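Local atomic coordinates of uncharacterized hypothetical protein (Parabacteroides merdae, PDB entry 4EI0), a protein that is of unknown function, belongs to the DUF4466 family and is built largely of antiparallel beta-sheets. Residues L205-E217 with T222-M234. Residues are numbered along the deposited sequence; the frame is centred on the assembly and turned at random.
Sequences LSHAFYTSSSPKE and TELPSGFVNNTKM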
loop_
_atom_site.group_PDB
_atom_site.type_symbol
_atom_site.label_atom_id
_atom_site.label_comp_id
_atom_site.label_asym_id
_atom_site.label_seq_id
_atom_site.Cartn_x
_atom_site.Cartn_y
_atom_site.Cartn_z
ATOM N N LEU B 205 -25.711 11.610 51.031
ATOM C CA LEU B 205 -26.721 11.357 49.987
ATOM C C LEU B 205 -26.094 11.639 48.614
ATOM O O LEU B 205 -26.133 10.799 47.713
ATOM C CB LEU B 205 -27.958 12.236 50.213
ATOM C CG LEU B 205 -28.629 12.223 51.612
ATOM C CD1 LEU B 205 -29.887 13.068 51.542
ATOM C CD2 LEU B 205 -28.987 10.835 52.163
ATOM N N SER B 206 -25.490 12.818 48.449
ATOM C CA SER B 206 -24.796 13.161 47.200
ATOM C C SER B 206 -25.705 12.891 45.944
ATOM O O SER B 206 -26.899 13.215 45.960
ATOM C CB SER B 206 -23.465 12.401 47.173
ATOM O OG SER B 206 -22.821 12.505 45.942
ATOM N N HIS B 207 -25.151 12.297 44.894
ATOM C CA HIS B 207 -25.914 11.886 43.711
ATOM C C HIS B 207 -26.719 10.636 44.024
ATOM O O HIS B 207 -26.156 9.640 44.370
ATOM C CB HIS B 207 -24.963 11.628 42.572
ATOM C CG HIS B 207 -24.169 12.854 42.128
ATOM N ND1 HIS B 207 -24.699 13.828 41.380
ATOM C CD2 HIS B 207 -22.835 13.191 42.307
ATOM C CE1 HIS B 207 -23.771 14.744 41.105
ATOM N NE2 HIS B 207 -22.623 14.352 41.668
ATOM N N ALA B 208 -28.047 10.683 43.916
ATOM C CA ALA B 208 -28.919 9.617 44.389
ATOM C C ALA B 208 -29.903 9.185 43.326
ATOM O O ALA B 208 -30.264 9.987 42.447
ATOM C CB ALA B 208 -29.655 10.048 45.650
ATOM N N PHE B 209 -30.301 7.914 43.372
ATOM C CA PHE B 209 -31.395 7.384 42.547
ATOM C C PHE B 209 -32.462 6.914 43.516
ATOM O O PHE B 209 -32.195 6.161 44.465
ATOM C CB PHE B 209 -31.010 6.178 41.712
ATOM C CG PHE B 209 -30.174 6.464 40.488
ATOM C CD1 PHE B 209 -30.019 7.736 39.955
ATOM C CD2 PHE B 209 -29.587 5.394 39.811
ATOM C CE1 PHE B 209 -29.272 7.937 38.789
ATOM C CE2 PHE B 209 -28.819 5.585 38.676
ATOM C CZ PHE B 209 -28.683 6.867 38.140
ATOM N N TYR B 210 -33.688 7.372 43.295
ATOM C CA TYR B 210 -34.817 7.008 44.129
ATOM C C TYR B 210 -35.913 6.407 43.282
ATOM O O TYR B 210 -35.960 6.596 42.087
ATOM C CB TYR B 210 -35.378 8.227 44.815
ATOM C CG TYR B 210 -34.391 8.965 45.632
ATOM C CD1 TYR B 210 -33.820 8.367 46.748
ATOM C CD2 TYR B 210 -34.034 10.277 45.333
ATOM C CE1 TYR B 210 -32.942 9.054 47.549
ATOM C CE2 TYR B 210 -33.147 10.984 46.150
ATOM C CZ TYR B 210 -32.613 10.362 47.260
ATOM O OH TYR B 210 -31.710 11.019 48.095
ATOM N N THR B 211 -36.820 5.714 43.937
ATOM C CA THR B 211 -37.912 5.014 43.294
ATOM C C THR B 211 -39.156 5.125 44.207
ATOM O O THR B 211 -39.076 5.743 45.258
ATOM C CB THR B 211 -37.510 3.552 43.043
ATOM O OG1 THR B 211 -38.315 3.036 41.978
ATOM C CG2 THR B 211 -37.690 2.702 44.311
ATOM N N SER B 212 -40.300 4.551 43.816
ATOM C CA SER B 212 -41.575 4.808 44.519
ATOM C C SER B 212 -41.500 4.535 46.017
ATOM O O SER B 212 -42.071 5.266 46.806
ATOM C CB SER B 212 -42.724 3.981 43.925
ATOM O OG SER B 212 -42.529 2.604 44.211
ATOM N N SER B 213 -40.798 3.481 46.411
ATOM C CA SER B 213 -40.769 3.106 47.816
ATOM C C SER B 213 -39.493 3.554 48.525
ATOM O O SER B 213 -39.252 3.159 49.634
ATOM C CB SER B 213 -40.981 1.598 47.942
ATOM O OG SER B 213 -40.044 0.900 47.156
ATOM N N SER B 214 -38.672 4.415 47.924
ATOM C CA SER B 214 -37.473 4.866 48.644
ATOM C C SER B 214 -37.890 5.452 50.008
ATOM O O SER B 214 -38.885 6.147 50.081
ATOM C CB SER B 214 -36.691 5.917 47.854
ATOM O OG SER B 214 -36.155 5.423 46.625
ATOM N N PRO B 215 -37.149 5.166 51.088
ATOM C CA PRO B 215 -37.585 5.738 52.373
ATOM C C PRO B 215 -37.338 7.244 52.464
ATOM O O PRO B 215 -36.239 7.695 52.090
ATOM C CB PRO B 215 -36.742 4.998 53.410
ATOM C CG PRO B 215 -35.969 3.952 52.673
ATOM C CD PRO B 215 -35.986 4.277 51.219
ATOM N N LYS B 216 -38.344 7.983 52.966
ATOM C CA LYS B 216 -38.298 9.448 53.133
ATOM C C LYS B 216 -37.000 9.849 53.858
ATOM O O LYS B 216 -36.338 10.819 53.483
ATOM C CB LYS B 216 -39.564 9.962 53.855
ATOM N N GLU B 217 -36.575 9.014 54.806
ATOM C CA GLU B 217 -35.329 9.224 55.567
ATOM C C GLU B 217 -34.098 9.508 54.672
ATOM O O GLU B 217 -33.227 10.263 55.066
ATOM C CB GLU B 217 -34.984 7.991 56.460
ATOM C CG GLU B 217 -36.020 6.849 56.564
ATOM C CD GLU B 217 -35.456 5.605 57.255
ATOM O OE1 GLU B 217 -34.670 5.754 58.218
ATOM O OE2 GLU B 217 -35.794 4.473 56.829
ATOM N N THR B 222 -36.166 15.679 48.723
ATOM C CA THR B 222 -36.687 15.407 47.380
ATOM C C THR B 222 -38.032 14.721 47.476
ATOM O O THR B 222 -38.242 13.901 48.369
ATOM C CB THR B 222 -35.727 14.489 46.598
ATOM O OG1 THR B 222 -34.522 15.209 46.348
ATOM C CG2 THR B 222 -36.340 13.989 45.260
ATOM N N GLU B 223 -38.951 15.076 46.587
ATOM C CA GLU B 223 -40.264 14.422 46.547
ATOM C C GLU B 223 -40.531 13.864 45.178
ATOM O O GLU B 223 -40.105 14.436 44.161
ATOM C CB GLU B 223 -41.361 15.401 46.895
ATOM C CG GLU B 223 -41.157 16.090 48.230
ATOM C CD GLU B 223 -42.158 17.198 48.452
ATOM O OE1 GLU B 223 -42.367 18.030 47.534
ATOM O OE2 GLU B 223 -42.738 17.229 49.546
ATOM N N LEU B 224 -41.160 12.697 45.163
ATOM C CA LEU B 224 -41.591 12.068 43.925
ATOM C C LEU B 224 -42.802 12.834 43.364
ATOM O O LEU B 224 -43.638 13.275 44.131
ATOM C CB LEU B 224 -42.000 10.614 44.188
ATOM C CG LEU B 224 -40.955 9.657 44.779
ATOM C CD1 LEU B 224 -41.493 8.240 44.836
ATOM C CD2 LEU B 224 -39.677 9.692 43.971
ATOM N N PRO B 225 -42.890 13.009 42.030
ATOM C CA PRO B 225 -44.127 13.569 41.497
ATOM C C PRO B 225 -45.280 12.594 41.666
ATOM O O PRO B 225 -45.056 11.395 41.810
ATOM C CB PRO B 225 -43.811 13.813 40.022
ATOM C CG PRO B 225 -42.733 12.855 39.693
ATOM C CD PRO B 225 -41.975 12.568 40.966
ATOM N N SER B 226 -46.508 13.097 41.705
ATOM C CA SER B 226 -47.633 12.195 41.895
ATOM C C SER B 226 -47.808 11.466 40.582
ATOM O O SER B 226 -47.532 12.003 39.472
ATOM C CB SER B 226 -48.928 12.904 42.339
ATOM O OG SER B 226 -49.289 13.926 41.425
ATOM N N GLY B 227 -48.191 10.209 40.705
ATOM C CA GLY B 227 -48.236 9.328 39.564
ATOM C C GLY B 227 -46.968 8.490 39.425
ATOM O O GLY B 227 -46.947 7.572 38.622
ATOM N N PHE B 228 -45.887 8.825 40.133
ATOM C CA PHE B 228 -44.664 7.977 40.088
ATOM C C PHE B 228 -44.911 6.768 40.994
ATOM O O PHE B 228 -44.711 6.826 42.193
ATOM C CB PHE B 228 -43.427 8.761 40.528
ATOM C CG PHE B 228 -42.101 8.012 40.420
ATOM C CD1 PHE B 228 -42.015 6.628 40.370
ATOM C CD2 PHE B 228 -40.913 8.728 40.451
ATOM C CE1 PHE B 228 -40.788 5.992 40.326
ATOM C CE2 PHE B 228 -39.696 8.092 40.386
ATOM C CZ PHE B 228 -39.631 6.725 40.330
ATOM N N VAL B 229 -45.353 5.674 40.401
ATOM C CA VAL B 229 -45.772 4.484 41.137
ATOM C C VAL B 229 -44.859 3.238 40.890
ATOM O O VAL B 229 -44.936 2.259 41.614
ATOM C CB VAL B 229 -47.212 4.136 40.729
ATOM C CG1 VAL B 229 -48.178 5.226 41.200
ATOM C CG2 VAL B 229 -47.285 3.980 39.212
ATOM N N ASN B 230 -43.984 3.261 39.890
ATOM C CA ASN B 230 -43.091 2.118 39.642
ATOM C C ASN B 230 -42.047 1.901 40.743
ATOM O O ASN B 230 -41.301 2.808 41.101
ATOM C CB ASN B 230 -42.381 2.267 38.299
ATOM C CG ASN B 230 -43.328 2.232 37.145
ATOM O OD1 ASN B 230 -44.478 1.859 37.315
ATOM N ND2 ASN B 230 -42.858 2.611 35.960
ATOM N N ASN B 231 -42.019 0.693 41.295
ATOM C CA ASN B 231 -41.028 0.326 42.314
ATOM C C ASN B 231 -39.854 -0.459 41.680
ATOM O O ASN B 231 -39.884 -1.668 41.555
ATOM C CB ASN B 231 -41.685 -0.472 43.432
ATOM C CG ASN B 231 -40.805 -0.567 44.652
ATOM O OD1 ASN B 231 -39.775 0.119 44.777
ATOM N ND2 ASN B 231 -41.171 -1.454 45.539
ATOM N N THR B 232 -38.862 0.274 41.221
ATOM C CA THR B 232 -37.744 -0.290 40.484
ATOM C C THR B 232 -36.766 -0.992 41.428
ATOM O O THR B 232 -36.501 -0.496 42.510
ATOM C CB THR B 232 -37.042 0.854 39.722
ATOM O OG1 THR B 232 -37.996 1.481 38.864
ATOM C CG2 THR B 232 -35.888 0.338 38.874
ATOM N N LYS B 233 -36.263 -2.156 41.028
ATOM C CA LYS B 233 -35.229 -2.861 41.779
ATOM C C LYS B 233 -33.855 -2.431 41.307
ATOM O O LYS B 233 -33.612 -2.366 40.099
ATOM C CB LYS B 233 -35.331 -4.372 41.531
ATOM C CG LYS B 233 -36.595 -5.023 42.076
ATOM C CD LYS B 233 -36.569 -6.518 41.736
ATOM C CE LYS B 233 -37.645 -7.288 42.492
ATOM N NZ LYS B 233 -38.958 -6.608 42.297
HETATM N N MSE B 234 -32.946 -2.192 42.237
HETATM C CA MSE B 234 -31.616 -1.642 41.919
HETATM C C MSE B 234 -30.507 -2.291 42.758
HETATM O O MSE B 234 -30.736 -2.590 43.932
HETATM C CB MSE B 234 -31.613 -0.139 42.273
HETATM C CG MSE B 234 -32.435 0.741 41.397
HETATM SE SE MSE B 234 -32.361 2.536 42.110
HETATM C CE MSE B 234 -33.866 2.509 43.349
#
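Thr211, just past strand 207-210, meets segment 222-234 with its hydroxyl, its methyl and CB. With OG1 anti to the backbone N (chi1 -157°), the hydroxyl accepts the backbone N-H of Thr232 (OG1 to N 2.9 Å, N-H...O angle 160°) and also hydrogen-bonds to the carbonyl of Asp194. Its CG2 lies 3.4 Å from Asn231 OD1, and its CB receives the methyl of selenomethionine Met234 (CE to CB 3.8 Å). A beta-branched residue suits this place, pairing a polar arm with a methyl. Ser212 follows in the type I turn 211-214 and lies between Leu224 and residues 229-231: Leu224 CD1 presses tightly on Ser212 CA at 3.4 Å, while the small side chain turns to 229-231, and Ser212 N and OG each make a weak hydrogen bond to Asn230 O. Ser213 OG hydrogen-bonds to Asn231 OD1 from above the carbonyl plane, at a doubtfully short 2.5 Å; Asn269 ND2 is its second partner. Thr211 OG1 thus satisfies the backbone N-H of Thr232 where regular strand pairing is absent, and with the serine bonds as lesser additions it fastens the approach to strand 233-238 to the turn after strand 207-210, which belongs to a different sheet.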